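PDB 5MQ8: uncharacterized protein YacP from Bacillus subtilis, which is the endoribonuclease Rae1, a PIN-clan NYN-domain protein involved in ribosome-dependent mRNA decay. Local coordinates for residues Y9-A14 and D31-K36; A38-Y43 and R122-E127. All coordinates share one frame; numbering follows the deposited sequence.

The chain starts with strand 3-7 at the middle of the parallel sheet and turns directly into helix 8-14. Interaction 1 closes the short loop from there to helix 23-44, across 16 residues that include helix 16-19. Helix 23-44 then runs on into interaction 2, which spans 78 residues and brings helix 121-145 back to it. The two contacts follow in series, neither nesting nor crossing, and share helix 23-44. Their centres lie about 11 Å apart. They touch where M11 SD packs on L124 CD2 at 3.9 Å, so the three helices meet. Helix 23-44 also faces the second subunit near both contacts.

Interaction 1: residues Y9-A14 and D31-K36; sequences YNMIGA and DVLIQK
M11 and I12 meet L33 in a small, wholly apolar helix-to-helix contact. It lies in the buried interior of the PIN-like domain, its centre about 5 Å from the centre of the chain. Segment 9-14 belongs to the short helix that follows the first, central strand of the sheet. Segment 31-36 belongs to the long helix 23-44. L33 carries the contact from the side of helix 23-44. Its CG stands anti to the backbone N (chi1 177°), and its two methyls fork toward helix 8-14. Both methyls reach the base of M11: CB lies 4.0 Å from L33 CD1 and equally far from CD2. The CD2 branch also approaches I12 CG1, at 4.2 Å. M11 touches with its first carbon; beyond CB its chain bends at chi2 and chi3 and carries the sulfur away from L33, toward helix 121-145. The nearest CA atoms, of I12 and L33, are 7.4 Å apart. F52 of strand 47-52 and L18 of helix 16-19 each touch both I12 and L33. All three side chains are buried and bring no polar group to the contact. The two helices are therefore held here by shape and hydrophobic packing, without directional bonds.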
loop_
_atom_site.group_PDB
_atom_site.type_symbol
_atom_site.label_atom_id
_atom_site.label_comp_id
_atom_site.label_asym_id
_atom_site.label_seq_id
_atom_site.Cartn_x
_atom_site.Cartn_y
_atom_site.Cartn_z
ATOM N N TYR A 9 17.791 -7.204 18.827
ATOM C CA TYR A 9 19.074 -6.513 18.613
ATOM C C TYR A 9 20.000 -7.324 17.697
ATOM O O TYR A 9 20.642 -6.747 16.823
ATOM C CB TYR A 9 19.779 -6.185 19.953
ATOM C CG TYR A 9 21.096 -5.464 19.763
ATOM C CD1 TYR A 9 21.133 -4.139 19.331
ATOM C CD2 TYR A 9 22.309 -6.129 19.932
ATOM C CE1 TYR A 9 22.345 -3.476 19.121
ATOM C CE2 TYR A 9 23.529 -5.480 19.711
ATOM C CZ TYR A 9 23.539 -4.149 19.323
ATOM O OH TYR A 9 24.732 -3.496 19.133
ATOM N N ASN A 10 20.050 -8.648 17.889
ATOM C CA ASN A 10 20.868 -9.525 17.066
ATOM C C ASN A 10 20.475 -9.475 15.595
ATOM O O ASN A 10 21.371 -9.461 14.745
ATOM C CB ASN A 10 20.841 -10.959 17.576
ATOM C CG ASN A 10 21.854 -11.851 16.905
ATOM O OD1 ASN A 10 21.515 -12.725 16.100
ATOM N ND2 ASN A 10 23.126 -11.634 17.212
ATOM N N MET A 11 19.144 -9.449 15.290
ATOM C CA MET A 11 18.644 -9.374 13.906
ATOM C C MET A 11 19.081 -8.079 13.288
ATOM O O MET A 11 19.585 -8.081 12.168
ATOM C CB MET A 11 17.102 -9.516 13.822
ATOM C CG MET A 11 16.558 -10.849 14.302
ATOM S SD MET A 11 17.318 -12.339 13.592
ATOM C CE MET A 11 18.244 -12.936 14.989
ATOM N N ILE A 12 18.913 -6.978 14.030
ATOM C CA ILE A 12 19.274 -5.620 13.622
ATOM C C ILE A 12 20.740 -5.546 13.158
ATOM O O ILE A 12 20.996 -5.051 12.070
ATOM C CB ILE A 12 18.921 -4.583 14.722
ATOM C CG1 ILE A 12 17.395 -4.337 14.774
ATOM C CG2 ILE A 12 19.689 -3.260 14.510
ATOM C CD1 ILE A 12 16.882 -3.469 15.962
ATOM N N GLY A 13 21.654 -6.087 13.957
ATOM C CA GLY A 13 23.079 -6.098 13.652
ATOM C C GLY A 13 23.508 -7.050 12.550
ATOM O O GLY A 13 24.585 -6.867 11.979
ATOM N N ALA A 14 22.678 -8.075 12.234
ATOM C CA ALA A 14 23.024 -9.089 11.239
ATOM C C ALA A 14 22.364 -8.910 9.855
ATOM O O ALA A 14 22.872 -9.456 8.884
ATOM C CB ALA A 14 22.717 -10.471 11.791
ATOM N N ASP A 31 11.627 -0.571 13.995
ATOM C CA ASP A 31 10.364 -0.423 13.278
ATOM C C ASP A 31 10.265 -1.335 12.058
ATOM O O ASP A 31 9.235 -1.978 11.878
ATOM C CB ASP A 31 10.154 1.045 12.874
ATOM C CG ASP A 31 9.851 1.987 14.035
ATOM O OD1 ASP A 31 9.557 1.490 15.145
ATOM O OD2 ASP A 31 9.896 3.221 13.824
ATOM N N VAL A 32 11.335 -1.400 11.225
ATOM C CA VAL A 32 11.375 -2.258 10.038
ATOM C C VAL A 32 11.280 -3.727 10.473
ATOM O O VAL A 32 10.468 -4.472 9.906
ATOM C CB VAL A 32 12.598 -1.981 9.120
ATOM C CG1 VAL A 32 12.676 -2.997 7.976
ATOM C CG2 VAL A 32 12.554 -0.560 8.563
ATOM N N LEU A 33 12.053 -4.112 11.522
ATOM C CA LEU A 33 12.034 -5.473 12.052
ATOM C C LEU A 33 10.648 -5.893 12.532
ATOM O O LEU A 33 10.207 -6.990 12.190
ATOM C CB LEU A 33 13.111 -5.679 13.146
ATOM C CG LEU A 33 13.152 -7.045 13.843
ATOM C CD1 LEU A 33 13.450 -8.189 12.838
ATOM C CD2 LEU A 33 14.170 -7.029 14.972
ATOM N N ILE A 34 9.946 -5.017 13.278
ATOM C CA ILE A 34 8.571 -5.294 13.750
ATOM C C ILE A 34 7.611 -5.555 12.581
ATOM O O ILE A 34 6.800 -6.490 12.655
ATOM C CB ILE A 34 8.064 -4.182 14.702
ATOM C CG1 ILE A 34 8.864 -4.193 16.020
ATOM C CG2 ILE A 34 6.564 -4.314 14.971
ATOM C CD1 ILE A 34 8.816 -2.876 16.780
ATOM N N GLN A 35 7.723 -4.750 11.498
ATOM C CA GLN A 35 6.885 -4.894 10.305
ATOM C C GLN A 35 7.175 -6.230 9.604
ATOM O O GLN A 35 6.231 -6.928 9.235
ATOM C CB GLN A 35 7.028 -3.676 9.359
ATOM C CG GLN A 35 6.180 -3.733 8.062
ATOM C CD GLN A 35 4.702 -4.064 8.236
ATOM O OE1 GLN A 35 4.129 -4.870 7.494
ATOM N NE2 GLN A 35 4.051 -3.477 9.220
ATOM N N LYS A 36 8.467 -6.604 9.488
ATOM C CA LYS A 36 8.893 -7.887 8.919
ATOM C C LYS A 36 8.324 -9.053 9.731
ATOM O O LYS A 36 7.866 -10.037 9.144
ATOM C CB LYS A 36 10.436 -7.998 8.851
ATOM C CG LYS A 36 11.140 -7.026 7.897
ATOM C CD LYS A 36 10.592 -7.069 6.480
ATOM C CE LYS A 36 9.962 -5.744 6.126
ATOM N NZ LYS A 36 8.804 -5.893 5.202
#

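Interaction 2: residues A38-Y43 and R122-E127; sequences AEYQSY and RELLRE
The Y40 ring and the E127 carboxylate are nearly coplanar, their planes 10° apart. E127 OE1 sits at the edge of the ring, in its plane. L124 approaches the same ring obliquely through one methyl. Outside the two segments, L4 of the first strand, K119 and I131 also touch the Y40 side chain.

The polar link is one hydrogen bond, given by Y40 OH to E127 OE1 at 2.9 Å. The hydroxyl comes at OE1 nearly in line with the CD-OE1 bond of E127. The same oxygen is 3.3 Å from Y40 CE2, so it lies beside the ring edge as well as near the hydroxyl. E127 reaches this position on a chain that is extended beyond CG. Its CB passes 4.1 Å from Y40 CE2.

L124 supplies the apolar half. Its CD1 is 3.7 Å from Y40 CE2 and a little farther from Y40 CD2. Y40 reaches across with CG anti to its backbone N (chi1 -172°), which directs the ring from helix 23-44 toward helix 121-145. The CA atoms of Y40 and E127 are 8.2 Å apart, and both side chains close this gap, Y40 from one helix and the extended E127 from the other. L124 also packs on L4 and V6 of strand 3-7, which ties the pair of helices to the sheet of the PIN-like domain. On the same helix as Y40, S42 hydrogen-bonds to E162 of the second subunit.

Y40 is buried, and E127 provides a partner for its hydroxyl. The bond sets the distance and direction between the hydroxyl and OE1. The hydroxyl would probably stabilise the charged form of the carboxylate, while L124 packs against the ring of Y40.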
loop_
_atom_site.group_PDB
_atom_site.type_symbol
_atom_site.label_atom_id
_atom_site.label_comp_id
_atom_site.label_asym_id
_atom_site.label_seq_id
_atom_site.Cartn_x
_atom_site.Cartn_y
_atom_site.Cartn_z
ATOM N N ALA A 38 5.557 -8.938 11.567
ATOM C CA ALA A 38 4.099 -8.915 11.390
ATOM C C ALA A 38 3.762 -9.766 10.171
ATOM O O ALA A 38 2.889 -10.615 10.262
ATOM C CB ALA A 38 3.606 -7.486 11.194
ATOM N N GLU A 39 4.517 -9.586 9.060
ATOM C CA GLU A 39 4.367 -10.360 7.832
ATOM C C GLU A 39 4.606 -11.856 8.099
ATOM O O GLU A 39 3.804 -12.676 7.650
ATOM C CB GLU A 39 5.330 -9.856 6.758
ATOM C CG GLU A 39 4.846 -8.601 6.074
ATOM C CD GLU A 39 5.913 -7.632 5.615
ATOM O OE1 GLU A 39 7.061 -8.070 5.378
ATOM O OE2 GLU A 39 5.592 -6.434 5.467
ATOM N N TYR A 40 5.680 -12.193 8.865
ATOM C CA TYR A 40 6.050 -13.557 9.249
ATOM C C TYR A 40 4.926 -14.201 10.050
ATOM O O TYR A 40 4.525 -15.316 9.708
ATOM C CB TYR A 40 7.362 -13.575 10.066
ATOM C CG TYR A 40 7.910 -14.964 10.325
ATOM C CD1 TYR A 40 7.479 -15.716 11.415
ATOM C CD2 TYR A 40 8.880 -15.516 9.495
ATOM C CE1 TYR A 40 7.955 -17.008 11.635
ATOM C CE2 TYR A 40 9.395 -16.791 9.732
ATOM C CZ TYR A 40 8.924 -17.538 10.799
ATOM O OH TYR A 40 9.435 -18.801 11.019
ATOM N N GLN A 41 4.433 -13.510 11.115
ATOM C CA GLN A 41 3.349 -14.007 11.961
ATOM C C GLN A 41 2.095 -14.307 11.110
ATOM O O GLN A 41 1.536 -15.402 11.212
ATOM C CB GLN A 41 3.016 -13.022 13.101
ATOM C CG GLN A 41 1.807 -13.467 13.950
ATOM C CD GLN A 41 1.841 -13.165 15.422
ATOM O OE1 GLN A 41 2.874 -13.189 16.083
ATOM N NE2 GLN A 41 0.684 -12.891 15.984
ATOM N N SER A 42 1.663 -13.331 10.296
ATOM C CA SER A 42 0.478 -13.446 9.455
ATOM C C SER A 42 0.568 -14.568 8.416
ATOM O O SER A 42 -0.365 -15.355 8.321
ATOM C CB SER A 42 0.166 -12.115 8.785
ATOM O OG SER A 42 -1.026 -12.231 8.029
ATOM N N TYR A 43 1.685 -14.667 7.683
ATOM C CA TYR A 43 1.864 -15.719 6.693
ATOM C C TYR A 43 1.861 -17.133 7.299
ATOM O O TYR A 43 1.090 -17.992 6.854
ATOM C CB TYR A 43 3.147 -15.496 5.878
ATOM C CG TYR A 43 3.281 -16.453 4.710
ATOM C CD1 TYR A 43 2.670 -16.183 3.487
ATOM C CD2 TYR A 43 3.983 -17.649 4.838
ATOM C CE1 TYR A 43 2.754 -17.077 2.423
ATOM C CE2 TYR A 43 4.070 -18.552 3.782
ATOM C CZ TYR A 43 3.451 -18.263 2.576
ATOM O OH TYR A 43 3.523 -19.146 1.526
ATOM N N ARG A 122 20.571 -15.369 9.730
ATOM C CA ARG A 122 20.605 -15.594 8.286
ATOM C C ARG A 122 19.380 -16.397 7.846
ATOM O O ARG A 122 18.762 -16.050 6.838
ATOM C CB ARG A 122 21.905 -16.340 7.914
ATOM C CG ARG A 122 22.349 -16.136 6.466
ATOM C CD ARG A 122 23.712 -16.749 6.151
ATOM N NE ARG A 122 24.829 -15.967 6.692
ATOM C CZ ARG A 122 25.417 -14.944 6.074
ATOM N NH1 ARG A 122 26.419 -14.299 6.655
ATOM N NH2 ARG A 122 25.022 -14.576 4.860
ATOM N N GLU A 123 19.028 -17.460 8.606
ATOM C CA GLU A 123 17.877 -18.314 8.331
ATOM C C GLU A 123 16.589 -17.526 8.435
ATOM O O GLU A 123 15.747 -17.648 7.542
ATOM C CB GLU A 123 17.819 -19.499 9.301
ATOM C CG GLU A 123 18.657 -20.695 8.889
ATOM C CD GLU A 123 19.108 -21.590 10.029
ATOM O OE1 GLU A 123 18.300 -21.869 10.946
ATOM O OE2 GLU A 123 20.281 -22.022 9.995
ATOM N N LEU A 124 16.420 -16.718 9.519
ATOM C CA LEU A 124 15.207 -15.921 9.678
ATOM C C LEU A 124 15.083 -14.916 8.538
ATOM O O LEU A 124 14.009 -14.819 7.947
ATOM C CB LEU A 124 15.088 -15.252 11.067
ATOM C CG LEU A 124 13.761 -14.488 11.338
ATOM C CD1 LEU A 124 12.539 -15.391 11.216
ATOM C CD2 LEU A 124 13.789 -13.772 12.679
ATOM N N LEU A 125 16.195 -14.237 8.179
ATOM C CA LEU A 125 16.235 -13.279 7.066
ATOM C C LEU A 125 15.775 -13.921 5.737
ATOM O O LEU A 125 14.944 -13.337 5.045
ATOM C CB LEU A 125 17.635 -12.650 6.922
ATOM C CG LEU A 125 17.859 -11.665 5.732
ATOM C CD1 LEU A 125 16.987 -10.396 5.854
ATOM C CD2 LEU A 125 19.323 -11.283 5.620
ATOM N N ARG A 126 16.301 -15.130 5.410
ATOM C CA ARG A 126 15.974 -15.902 4.194
ATOM C C ARG A 126 14.465 -16.219 4.141
ATOM O O ARG A 126 13.841 -16.053 3.100
ATOM C CB ARG A 126 16.827 -17.193 4.129
ATOM C CG ARG A 126 16.591 -18.058 2.887
ATOM C CD ARG A 126 17.154 -19.461 3.043
ATOM N NE ARG A 126 16.442 -20.419 2.191
ATOM C CZ ARG A 126 16.781 -21.696 2.036
ATOM N NH1 ARG A 126 17.838 -22.192 2.669
ATOM N NH2 ARG A 126 16.070 -22.487 1.241
ATOM N N GLU A 127 13.891 -16.623 5.278
ATOM C CA GLU A 127 12.469 -16.907 5.470
ATOM C C GLU A 127 11.643 -15.628 5.285
ATOM O O GLU A 127 10.672 -15.634 4.530
ATOM C CB GLU A 127 12.229 -17.495 6.858
ATOM C CG GLU A 127 12.691 -18.936 6.967
ATOM C CD GLU A 127 12.394 -19.658 8.264
ATOM O OE1 GLU A 127 11.648 -19.115 9.114
ATOM O OE2 GLU A 127 12.881 -20.803 8.409
#